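Local coordinates for VP1 (PDB 4FMG), which builds the icosahedral coat of Merkel cell polyomavirus from five-copy units, this fragment being its coat-protein core, and probably contributes to host-cell attachment, at residues L251-A256 and R276-T281; I95-E100 and L232-L237; D51-G56 and S266-L271; G56-Q61 and D150-Y155. All coordinates share one frame; numbering follows the deposited sequence. Where two conformers were deposited one is given.

Contact 1 of 4, residues L251-A256 and R276-T281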
# COMPACT_ATOMS: atom_id res chain seq x y z
N LEU C 251 -10.20 8.41 -33.53
CA LEU C 251 -9.85 8.29 -32.12
C LEU C 251 -8.98 7.06 -31.91
O LEU C 251 -9.36 5.95 -32.30
CB LEU C 251 -11.12 8.19 -31.26
CG LEU C 251 -10.98 7.94 -29.75
CD1 LEU C 251 -10.38 9.16 -29.02
CD2 LEU C 251 -12.33 7.61 -29.16
N PHE C 252 -7.82 7.25 -31.31
CA PHE C 252 -6.89 6.16 -31.11
C PHE C 252 -6.91 5.70 -29.69
O PHE C 252 -6.72 6.48 -28.76
CB PHE C 252 -5.48 6.55 -31.53
CG PHE C 252 -5.25 6.46 -33.00
CD1 PHE C 252 -5.64 7.51 -33.84
CD2 PHE C 252 -4.67 5.33 -33.55
CE1 PHE C 252 -5.42 7.42 -35.21
CE2 PHE C 252 -4.45 5.23 -34.91
CZ PHE C 252 -4.83 6.28 -35.74
N ILE C 253 -7.16 4.41 -29.54
CA ILE C 253 -7.27 3.76 -28.24
C ILE C 253 -6.27 2.61 -28.18
O ILE C 253 -6.24 1.74 -29.06
CB ILE C 253 -8.71 3.27 -28.01
CG1 ILE C 253 -9.64 4.48 -27.90
CG2 ILE C 253 -8.80 2.41 -26.75
CD1 ILE C 253 -11.01 4.28 -28.47
N SER C 254 -5.43 2.64 -27.14
CA SER C 254 -4.37 1.67 -26.94
C SER C 254 -4.40 1.15 -25.51
O SER C 254 -4.78 1.88 -24.60
CB SER C 254 -3.01 2.32 -27.20
OG SER C 254 -3.00 3.08 -28.39
N CYS C 255 -3.97 -0.10 -25.32
CA CYS C 255 -3.84 -0.66 -23.97
C CYS C 255 -2.94 -1.89 -23.91
O CYS C 255 -2.50 -2.42 -24.94
CB CYS C 255 -5.23 -1.00 -23.40
SG CYS C 255 -6.07 -2.31 -24.29
N ALA C 256 -2.66 -2.34 -22.69
CA ALA C 256 -1.99 -3.62 -22.44
C ALA C 256 -2.37 -4.02 -21.02
O ALA C 256 -2.34 -3.18 -20.11
CB ALA C 256 -0.48 -3.47 -22.57
N ARG C 276 -9.89 -5.21 -22.31
CA ARG C 276 -10.21 -3.92 -21.72
C ARG C 276 -11.36 -3.25 -22.45
O ARG C 276 -11.44 -3.29 -23.69
CB ARG C 276 -8.97 -3.01 -21.68
CG ARG C 276 -9.20 -1.68 -20.95
CD ARG C 276 -7.92 -0.84 -20.87
NE ARG C 276 -7.04 -1.24 -19.77
CZ ARG C 276 -7.07 -0.69 -18.55
NH1 ARG C 276 -7.93 0.28 -18.26
NH2 ARG C 276 -6.21 -1.12 -17.63
N TYR C 277 -12.24 -2.63 -21.68
CA TYR C 277 -13.38 -1.93 -22.22
C TYR C 277 -13.20 -0.41 -22.12
O TYR C 277 -12.62 0.10 -21.14
CB TYR C 277 -14.65 -2.35 -21.47
CG TYR C 277 -15.84 -1.45 -21.76
CD1 TYR C 277 -16.66 -1.67 -22.87
CD2 TYR C 277 -16.13 -0.37 -20.94
CE1 TYR C 277 -17.75 -0.85 -23.13
CE2 TYR C 277 -17.23 0.47 -21.20
CZ TYR C 277 -18.03 0.21 -22.29
OH TYR C 277 -19.10 1.03 -22.55
N PHE C 278 -13.71 0.31 -23.12
CA PHE C 278 -13.65 1.77 -23.10
C PHE C 278 -14.99 2.43 -23.44
O PHE C 278 -15.66 2.04 -24.39
CB PHE C 278 -12.60 2.28 -24.10
CG PHE C 278 -11.22 1.70 -23.91
CD1 PHE C 278 -10.88 0.48 -24.49
CD2 PHE C 278 -10.26 2.40 -23.19
CE1 PHE C 278 -9.59 -0.07 -24.33
CE2 PHE C 278 -8.97 1.87 -23.03
CZ PHE C 278 -8.64 0.63 -23.61
N ASN C 279 -15.35 3.44 -22.64
CA ASN C 279 -16.42 4.35 -23.01
C ASN C 279 -15.90 5.80 -22.98
O ASN C 279 -15.74 6.39 -21.91
CB ASN C 279 -17.62 4.18 -22.08
CG ASN C 279 -18.86 4.91 -22.58
OD1 ASN C 279 -18.79 6.02 -23.09
ND2 ASN C 279 -20.01 4.27 -22.43
N VAL C 280 -15.63 6.35 -24.16
CA VAL C 280 -15.07 7.69 -24.28
C VAL C 280 -16.14 8.73 -24.64
O VAL C 280 -16.92 8.54 -25.58
CB VAL C 280 -13.90 7.72 -25.30
CG1 VAL C 280 -13.35 9.14 -25.49
CG2 VAL C 280 -12.78 6.80 -24.86
N THR C 281 -16.18 9.81 -23.86
CA THR C 281 -17.04 10.95 -24.14
C THR C 281 -16.24 12.00 -24.91
O THR C 281 -15.13 12.36 -24.51
CB THR C 281 -17.59 11.57 -22.83
OG1 THR C 281 -18.40 10.61 -22.16
CG2 THR C 281 -18.43 12.82 -23.12

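Contact 2 of 4, residues I95-E100 and L232-L237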
# COMPACT_ATOMS: atom_id res chain seq x y z
N ILE C 95 -12.86 14.09 -23.83
CA ILE C 95 -12.81 14.82 -22.56
C ILE C 95 -12.78 13.94 -21.32
O ILE C 95 -12.38 14.39 -20.25
CB ILE C 95 -13.96 15.86 -22.45
CG1 ILE C 95 -15.34 15.18 -22.43
CG2 ILE C 95 -13.84 16.89 -23.58
CD1 ILE C 95 -16.51 16.15 -22.25
N SER C 96 -13.22 12.69 -21.47
CA SER C 96 -13.25 11.72 -20.37
C SER C 96 -13.45 10.29 -20.89
O SER C 96 -13.93 10.07 -22.01
CB SER C 96 -14.35 12.05 -19.35
OG SER C 96 -15.63 11.81 -19.90
N VAL C 97 -13.08 9.32 -20.06
CA VAL C 97 -13.23 7.91 -20.40
C VAL C 97 -13.54 7.08 -19.15
O VAL C 97 -12.96 7.28 -18.08
CB VAL C 97 -11.97 7.37 -21.13
CG1 VAL C 97 -10.71 7.62 -20.30
CG2 VAL C 97 -12.11 5.89 -21.49
N LYS C 98 -14.49 6.16 -19.30
CA LYS C 98 -14.64 5.06 -18.35
C LYS C 98 -14.01 3.84 -19.00
O LYS C 98 -14.39 3.45 -20.11
CB LYS C 98 -16.11 4.77 -18.04
CG LYS C 98 -16.79 5.76 -17.14
CD LYS C 98 -18.20 5.27 -16.85
CE LYS C 98 -18.84 6.06 -15.75
NZ LYS C 98 -20.28 5.70 -15.69
N THR C 99 -13.02 3.27 -18.33
CA THR C 99 -12.31 2.10 -18.84
C THR C 99 -12.22 1.04 -17.74
O THR C 99 -12.10 1.38 -16.56
CB THR C 99 -10.89 2.44 -19.39
OG1 THR C 99 -10.26 1.25 -19.89
CG2 THR C 99 -10.00 3.09 -18.31
N GLU C 100 -12.26 -0.23 -18.13
CA GLU C 100 -12.31 -1.31 -17.15
C GLU C 100 -11.66 -2.55 -17.73
O GLU C 100 -11.92 -2.91 -18.88
CB GLU C 100 -13.78 -1.61 -16.81
CG GLU C 100 -14.03 -2.57 -15.64
CD GLU C 100 -15.44 -2.40 -15.07
OE1 GLU C 100 -15.73 -1.32 -14.53
OE2 GLU C 100 -16.25 -3.34 -15.18
N LEU C 232 -16.01 4.79 -12.03
CA LEU C 232 -14.70 5.41 -12.20
C LEU C 232 -14.52 6.09 -13.56
O LEU C 232 -14.53 5.43 -14.60
CB LEU C 232 -13.59 4.38 -11.99
CG LEU C 232 -13.35 3.85 -10.57
CD1 LEU C 232 -12.21 2.83 -10.59
CD2 LEU C 232 -13.05 4.98 -9.58
N THR C 233 -14.35 7.41 -13.52
CA THR C 233 -14.13 8.24 -14.70
C THR C 233 -12.72 8.86 -14.69
O THR C 233 -12.30 9.41 -13.68
CB THR C 233 -15.18 9.37 -14.77
OG1 THR C 233 -16.49 8.78 -14.85
CG2 THR C 233 -14.96 10.28 -15.99
N THR C 234 -12.01 8.77 -15.82
CA THR C 234 -10.74 9.47 -16.00
C THR C 234 -10.96 10.71 -16.88
O THR C 234 -11.38 10.59 -18.04
CB THR C 234 -9.66 8.55 -16.62
OG1 THR C 234 -9.32 7.51 -15.70
CG2 THR C 234 -8.39 9.33 -16.96
N VAL C 235 -10.69 11.90 -16.33
CA VAL C 235 -10.76 13.15 -17.08
C VAL C 235 -9.52 13.27 -17.98
O VAL C 235 -8.38 13.10 -17.50
CB VAL C 235 -10.87 14.38 -16.15
CG1 VAL C 235 -10.79 15.69 -16.95
CG2 VAL C 235 -12.15 14.32 -15.28
N LEU C 236 -9.75 13.57 -19.25
CA LEU C 236 -8.69 13.62 -20.28
C LEU C 236 -8.17 15.02 -20.64
O LEU C 236 -7.32 15.16 -21.53
CB LEU C 236 -9.16 12.90 -21.55
CG LEU C 236 -9.52 11.42 -21.41
CD1 LEU C 236 -10.12 10.86 -22.72
CD2 LEU C 236 -8.31 10.58 -20.97
N LEU C 237 -8.69 16.04 -19.97
CA LEU C 237 -8.26 17.42 -20.22
C LEU C 237 -6.87 17.67 -19.66
O LEU C 237 -6.55 17.25 -18.55
CB LEU C 237 -9.27 18.41 -19.62
CG LEU C 237 -10.75 18.20 -19.96
CD1 LEU C 237 -11.64 19.22 -19.24
CD2 LEU C 237 -11.00 18.22 -21.47
O HOH W 1 -12.26 4.66 -15.78

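Contact 3 of 4, residues D51-G56 and S266-L271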
# COMPACT_ATOMS: atom_id res chain seq x y z
N ASP C 51 5.39 -21.00 -23.48
CA ASP C 51 6.15 -21.14 -22.24
C ASP C 51 7.38 -20.24 -22.22
O ASP C 51 8.18 -20.22 -23.16
CB ASP C 51 6.50 -22.61 -21.97
CG ASP C 51 5.25 -23.48 -21.76
OD1 ASP C 51 5.15 -24.54 -22.42
OD2 ASP C 51 4.36 -23.09 -20.96
N LEU C 52 7.51 -19.46 -21.15
CA LEU C 52 8.61 -18.51 -21.01
C LEU C 52 9.75 -19.14 -20.25
O LEU C 52 9.57 -19.61 -19.12
CB LEU C 52 8.13 -17.22 -20.33
CG LEU C 52 7.16 -16.40 -21.18
CD1 LEU C 52 6.36 -15.48 -20.32
CD2 LEU C 52 7.89 -15.62 -22.28
N GLN C 53 10.93 -19.16 -20.88
CA GLN C 53 12.11 -19.84 -20.35
C GLN C 53 13.40 -19.16 -20.78
O GLN C 53 13.57 -18.84 -21.97
CB GLN C 53 12.17 -21.28 -20.87
CG GLN C 53 11.28 -22.29 -20.18
CD GLN C 53 11.58 -23.73 -20.63
OE1 GLN C 53 12.26 -24.49 -19.94
NE2 GLN C 53 11.09 -24.09 -21.81
N PRO C 54 14.34 -18.96 -19.83
CA PRO C 54 15.71 -18.57 -20.20
C PRO C 54 16.37 -19.69 -21.00
O PRO C 54 16.34 -20.84 -20.56
CB PRO C 54 16.40 -18.38 -18.85
CG PRO C 54 15.64 -19.24 -17.92
CD PRO C 54 14.21 -19.16 -18.38
N LYS C 55 16.95 -19.35 -22.15
CA LYS C 55 17.50 -20.33 -23.09
C LYS C 55 18.69 -21.12 -22.54
O LYS C 55 18.87 -22.29 -22.86
CB LYS C 55 17.88 -19.64 -24.41
CG LYS C 55 18.41 -20.54 -25.51
CD LYS C 55 18.76 -19.73 -26.75
CE LYS C 55 19.70 -20.49 -27.68
NZ LYS C 55 20.14 -19.66 -28.83
N GLY C 56 19.51 -20.47 -21.70
CA GLY C 56 20.68 -21.10 -21.11
C GLY C 56 21.96 -20.85 -21.90
O GLY C 56 23.05 -21.06 -21.38
N SER C 266 4.34 -28.97 -14.92
CA SER C 266 5.74 -29.25 -15.26
C SER C 266 6.71 -28.25 -14.68
O SER C 266 7.92 -28.50 -14.65
CB SER C 266 5.93 -29.27 -16.78
OG SER C 266 5.61 -28.00 -17.32
N GLY C 267 6.19 -27.12 -14.21
CA GLY C 267 7.00 -26.01 -13.73
C GLY C 267 7.04 -24.88 -14.74
O GLY C 267 7.42 -23.75 -14.41
N LYS C 268 6.63 -25.18 -15.98
CA LYS C 268 6.55 -24.19 -17.04
C LYS C 268 5.55 -23.07 -16.72
O LYS C 268 4.63 -23.26 -15.92
CB LYS C 268 6.27 -24.85 -18.39
CG LYS C 268 7.49 -25.58 -18.93
CD LYS C 268 7.23 -26.38 -20.18
CE LYS C 268 8.51 -27.10 -20.59
NZ LYS C 268 8.39 -27.71 -21.93
N MET C 269 5.77 -21.91 -17.32
CA MET C 269 5.03 -20.69 -17.00
C MET C 269 4.71 -19.87 -18.25
O MET C 269 5.57 -19.66 -19.11
CB MET C 269 5.82 -19.83 -16.01
CG MET C 269 5.89 -20.41 -14.60
SD MET C 269 7.26 -19.70 -13.69
CE MET C 269 6.74 -17.96 -13.61
N ALA C 270 3.47 -19.41 -18.34
CA ALA C 270 3.02 -18.58 -19.46
C ALA C 270 2.39 -17.32 -18.90
O ALA C 270 1.70 -17.37 -17.88
CB ALA C 270 2.00 -19.34 -20.29
N LEU C 271 2.61 -16.19 -19.56
CA LEU C 271 1.93 -14.97 -19.16
C LEU C 271 0.53 -14.93 -19.75
O LEU C 271 0.25 -15.53 -20.79
CB LEU C 271 2.74 -13.72 -19.54
CG LEU C 271 3.90 -13.39 -18.60
CD1 LEU C 271 4.82 -12.36 -19.22
CD2 LEU C 271 3.40 -12.91 -17.22
O HOH W 2 7.24 -25.79 -23.60
O HOH W 3 8.34 -21.86 -18.52

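Contact 4 of 4, residues G56-Q61 and D150-Y155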
# COMPACT_ATOMS: atom_id res chain seq x y z
N GLY C 56 19.51 -20.47 -21.70
CA GLY C 56 20.68 -21.10 -21.11
C GLY C 56 21.96 -20.85 -21.90
O GLY C 56 23.05 -21.06 -21.38
N SER C 57 21.81 -20.44 -23.16
CA SER C 57 22.96 -20.06 -24.00
C SER C 57 22.63 -18.85 -24.88
O SER C 57 21.46 -18.57 -25.16
CB SER C 57 23.48 -21.25 -24.82
OG SER C 57 22.66 -21.54 -25.94
N SER C 58 23.67 -18.14 -25.31
CA SER C 58 23.55 -16.92 -26.10
C SER C 58 23.46 -17.24 -27.60
O SER C 58 24.11 -18.18 -28.05
CB SER C 58 24.76 -16.02 -25.82
OG SER C 58 24.68 -14.80 -26.53
N PRO C 59 22.65 -16.48 -28.36
CA PRO C 59 21.79 -15.38 -27.92
C PRO C 59 20.36 -15.84 -27.71
O PRO C 59 19.98 -16.93 -28.16
CB PRO C 59 21.84 -14.42 -29.11
CG PRO C 59 21.97 -15.33 -30.31
CD PRO C 59 22.59 -16.63 -29.83
N ASP C 60 19.57 -15.01 -27.04
CA ASP C 60 18.14 -15.23 -26.95
C ASP C 60 17.51 -15.00 -28.33
O ASP C 60 17.75 -13.98 -28.98
CB ASP C 60 17.51 -14.31 -25.90
CG ASP C 60 16.02 -14.55 -25.73
OD1 ASP C 60 15.55 -15.67 -26.00
OD2 ASP C 60 15.32 -13.59 -25.32
N GLN C 61 16.73 -15.97 -28.78
CA GLN C 61 15.98 -15.84 -30.02
C GLN C 61 14.50 -16.12 -29.73
O GLN C 61 14.01 -17.22 -29.99
CB GLN C 61 16.51 -16.79 -31.10
CG GLN C 61 17.94 -16.52 -31.53
CD GLN C 61 18.57 -17.70 -32.24
OE1 GLN C 61 18.34 -18.86 -31.87
NE2 GLN C 61 19.37 -17.42 -33.25
N ASP C 150 18.11 -6.51 -23.00
CA ASP C 150 19.35 -7.03 -23.58
C ASP C 150 19.41 -6.72 -25.07
O ASP C 150 18.60 -7.21 -25.85
CB ASP C 150 19.45 -8.55 -23.32
CG ASP C 150 20.71 -9.19 -23.91
OD1 ASP C 150 21.53 -8.52 -24.58
OD2 ASP C 150 20.88 -10.41 -23.69
N TYR C 151 20.40 -5.92 -25.46
CA TYR C 151 20.49 -5.44 -26.85
C TYR C 151 20.86 -6.56 -27.83
O TYR C 151 20.62 -6.44 -29.03
CB TYR C 151 21.48 -4.27 -26.96
CG TYR C 151 22.90 -4.70 -27.21
CD1 TYR C 151 23.40 -4.81 -28.52
CD2 TYR C 151 23.76 -5.00 -26.15
CE1 TYR C 151 24.71 -5.20 -28.76
CE2 TYR C 151 25.07 -5.40 -26.38
CZ TYR C 151 25.54 -5.49 -27.69
OH TYR C 151 26.83 -5.88 -27.92
N GLN C 152 21.44 -7.65 -27.30
CA GLN C 152 21.84 -8.79 -28.12
C GLN C 152 20.68 -9.72 -28.47
O GLN C 152 20.84 -10.64 -29.27
CB GLN C 152 22.97 -9.57 -27.44
CG GLN C 152 24.23 -8.74 -27.21
CD GLN C 152 25.36 -9.52 -26.56
OE1 GLN C 152 25.14 -10.50 -25.85
NE2 GLN C 152 26.59 -9.06 -26.79
N THR C 153 19.51 -9.49 -27.87
CA THR C 153 18.32 -10.28 -28.17
C THR C 153 18.03 -10.22 -29.66
O THR C 153 18.06 -9.14 -30.25
CB THR C 153 17.09 -9.75 -27.41
OG1 THR C 153 17.41 -9.57 -26.03
CG2 THR C 153 15.92 -10.71 -27.54
N GLN C 154 17.76 -11.38 -30.26
CA GLN C 154 17.46 -11.45 -31.69
C GLN C 154 15.97 -11.72 -31.89
O GLN C 154 15.53 -12.87 -31.95
CB GLN C 154 18.33 -12.49 -32.39
CG GLN C 154 19.82 -12.28 -32.15
CD GLN C 154 20.71 -13.26 -32.89
OE1 GLN C 154 20.24 -14.28 -33.40
NE2 GLN C 154 22.01 -12.97 -32.93
N TYR C 155 15.21 -10.63 -31.97
CA TYR C 155 13.76 -10.68 -32.20
C TYR C 155 13.46 -11.17 -33.63
O TYR C 155 14.30 -11.02 -34.51
CB TYR C 155 13.14 -9.30 -31.94
CG TYR C 155 13.19 -8.91 -30.47
CD1 TYR C 155 12.26 -9.42 -29.56
CD2 TYR C 155 14.17 -8.05 -29.99
CE1 TYR C 155 12.31 -9.08 -28.20
CE2 TYR C 155 14.23 -7.70 -28.64
CZ TYR C 155 13.30 -8.22 -27.76
OH TYR C 155 13.35 -7.88 -26.44
O HOH W 4 23.29 -12.82 -26.05
O HOH W 5 16.38 -11.32 -24.25
O HOH W 6 20.61 -12.30 -26.06

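Contact 1 of 4, residues L251-A256 and R276-T281
Arg276, Phe278 and Val280 meet Cys255, Ile253 and Leu251 across the interior of the jelly-roll beta sandwich of VP1. Strands 250-263 and 269-287 form a single hairpin, bonded backbone to backbone near its turn. Here its arms have parted: the short segments run with axes 8.9 Å apart and N-to-C directions at 151°, so that side chains rather than backbones span the gap.

Arg276 contributes the aliphatic part of its chain. Its CG lies opposite the backbone N (chi1 -175°), and Arg276 CD packs at 3.7 Å on Cys255 CB. The chain bends at its CG-CD bond (chi3), and the guanidinium finds its polar partners elsewhere: NE in a salt bridge with Asp257, NH1 on Thr99 OG1. The buried charge is thus probably well compensated.

Two residues on, the Phe278 ring is approached from two directions. Over one face sits the CG2 methyl of Ile253, 3.4 Å from the Phe278 ring centroid and 7° off its normal, a CH-pi contact with the methyl almost equally close to all six carbons. The two side chains run past each other rather than end to end, with the CG2 branch over the ring centre. At the ring edge, Cys255 CB comes within 3.8 Å of Phe278 CZ, and Cys255 SG also lies edge-on, 5.2 Å from the Phe278 centroid, a sulfur-aromatic contact. Phe135 and Leu26, from other strands, also pack on the Phe278 side chain.

Val280 closes the series. It and Leu251 reach toward each other tip to tip, Val280 CG1 standing 4.1 Å from Leu251 CD2.

Contact 2 of 4, residues I95-E100 and L232-L237
Val97 and Thr234 exchange two backbone hydrogen bonds, Val97 N to Thr234 O and Thr234 N to Val97 O, each 2.9 Å long. They form a hydrogen-bonded antiparallel pair; Ser96 and Val235 beside them form a non-hydrogen-bonded one, where Ser96 CA also offers its hydrogen to Thr234 O. Further along, Leu236 N donates to Ile95 O at 2.9 Å. Although the N-H points straight at the oxygen, the donor stands well above the carbonyl plane.

Side chains fasten the same register. Val97 CG1, held between its backbone N and carbonyl carbon (chi1 55°), lies 3.9 Å from Leu236 CD2, the two chains crossing obliquely. Ile95 and Leu237 run side by side in the same direction, with Ile95 CG2 and Leu237 CD2 3.8 Å apart. Lys98 carries its CE past Thr233 OG1.

In the B-I-D-G sheet of the jelly roll, strand 234-235 supplies a short G-strand pairing at the edge of strand 89-101, whose other edge is bonded to strand 269-287. Toward Leu232 the pairing gives way to water: one molecule accepts from Thr99 N at 3.0 Å and donates to Leu232 O at 2.7 Å.

Farther out, Ile137 packs against both Val97 and Leu236, and Arg211 NE binds Leu236 O. The Lys98 ammonium is bonded to Asn230 O, while Glu100 OE2 reaches Tyr212 OH of a neighbouring subunit.

Contact 3 of 4, residues D51-G56 and S266-L271
Leu52 N donates to Met269 O in an almost perfectly straight hydrogen bond of 2.8 Å, with the donor nearly along the C=O axis. The loop after strand 11-28 thereby attaches to the first residues of strand 269-287, at the end of the jelly-roll sandwich where that strand emerges from its hairpin turn. A second direct bond is replaced by a water, which donates to Leu52 O at 2.6 Å and accepts from Met269 N.

Among the side chains, Leu52 CD1 and Leu271 CD1 meet at 3.6 Å, the two chains crossing at about a right angle; Val110 of a neighbouring subunit packs on Leu52. Asp51 and Lys268 cross similarly. The extended lysine lays its methylenes against the carboxylate, Lys268 CD at 3.6 Å from Asp51 OD1, and continues past it, leaving the charges 4.6 Å apart between Asp51 OD1 and Lys268 NZ. Asp51 OD2 makes its salt bridge with Lys264 instead, and Gln53 OE1 turns to Arg117 of the neighbouring subunit. Before the strand, an ST turn binds Lys268 N to Ser266 OG. Water also joins the offset charges, donating to Asp51 OD1 at 2.7 Å and accepting from Lys268 NZ at 2.8 Å.

Contact 4 of 4, residues G56-Q61 and D150-Y155
Two loops projecting from the jelly roll come together here: the long BC loop between strands 11-28 and 71-76 lays Pro59, Asp60 and Gln61 beside Thr153 and Gln154 of the loop that follows strand 142-146. Their one backbone N-H...O hydrogen bond runs from Gln154 N to Asp60 O, 2.9 Å and nearly straight.

The Gln154 side chain then passes obliquely over Pro59, which follows a cis peptide bond, and its amide rests against the ring with Gln154 NE2 3.5 Å from Pro59 CG. The oxygen of that amide serves Gln61: Gln61 NE2 donates to Gln154 OE1 at 3.3 Å. These two chains lie side by side pointing the same way, yet their amide planes are 51° apart; the acceptor lies close to the plane of the Gln61 amide, whereas the donor is tilted from that of Gln154.

The partner loop opens with a type I beta turn from Asp150 to Thr153. Thr153 OG1 (2.6 Å) and Thr153 N both bind Asp150 O, from the same face of its plane, and Gln152 N donates to Asp150 OD1 in an Asx turn.

Waters fill out the interface. One donates to both Asp60 OD2 and Thr153 OG1, at 2.7 Å each. Another accepts from Asp60 N and donates to Asp150 OD2. Asp60 stretches its carboxylate away from the backbone N (chi1 -177°), and OD2 has a further partner in His111 ND1 of a neighbouring subunit. The same neighbour receives Tyr151 OH on Asn44 OD1.

The four contacts trace a route from the sandwich to its peripheral loops. Contacts 1 and 2 lie 10 Å apart between centres and touch through adjacent strands: Asn279 N approaches Lys98 O at 2.7 Å, probably a hydrogen bond, and Val280 CG2 packs on Val97 CG2. Contact 3 shares strand 269-287 with contact 1, but its centre lies about 31 Å away. Contact 4 is 15 Å from contact 3, centre to centre; they have Gly56 in common and meet where Lys55 NZ nears Gln61 OE1. Both loop contacts face the same neighbouring subunit, whereas contact 2, on the opposite side of the chain's centre, touches a different one, as befits a pentamer.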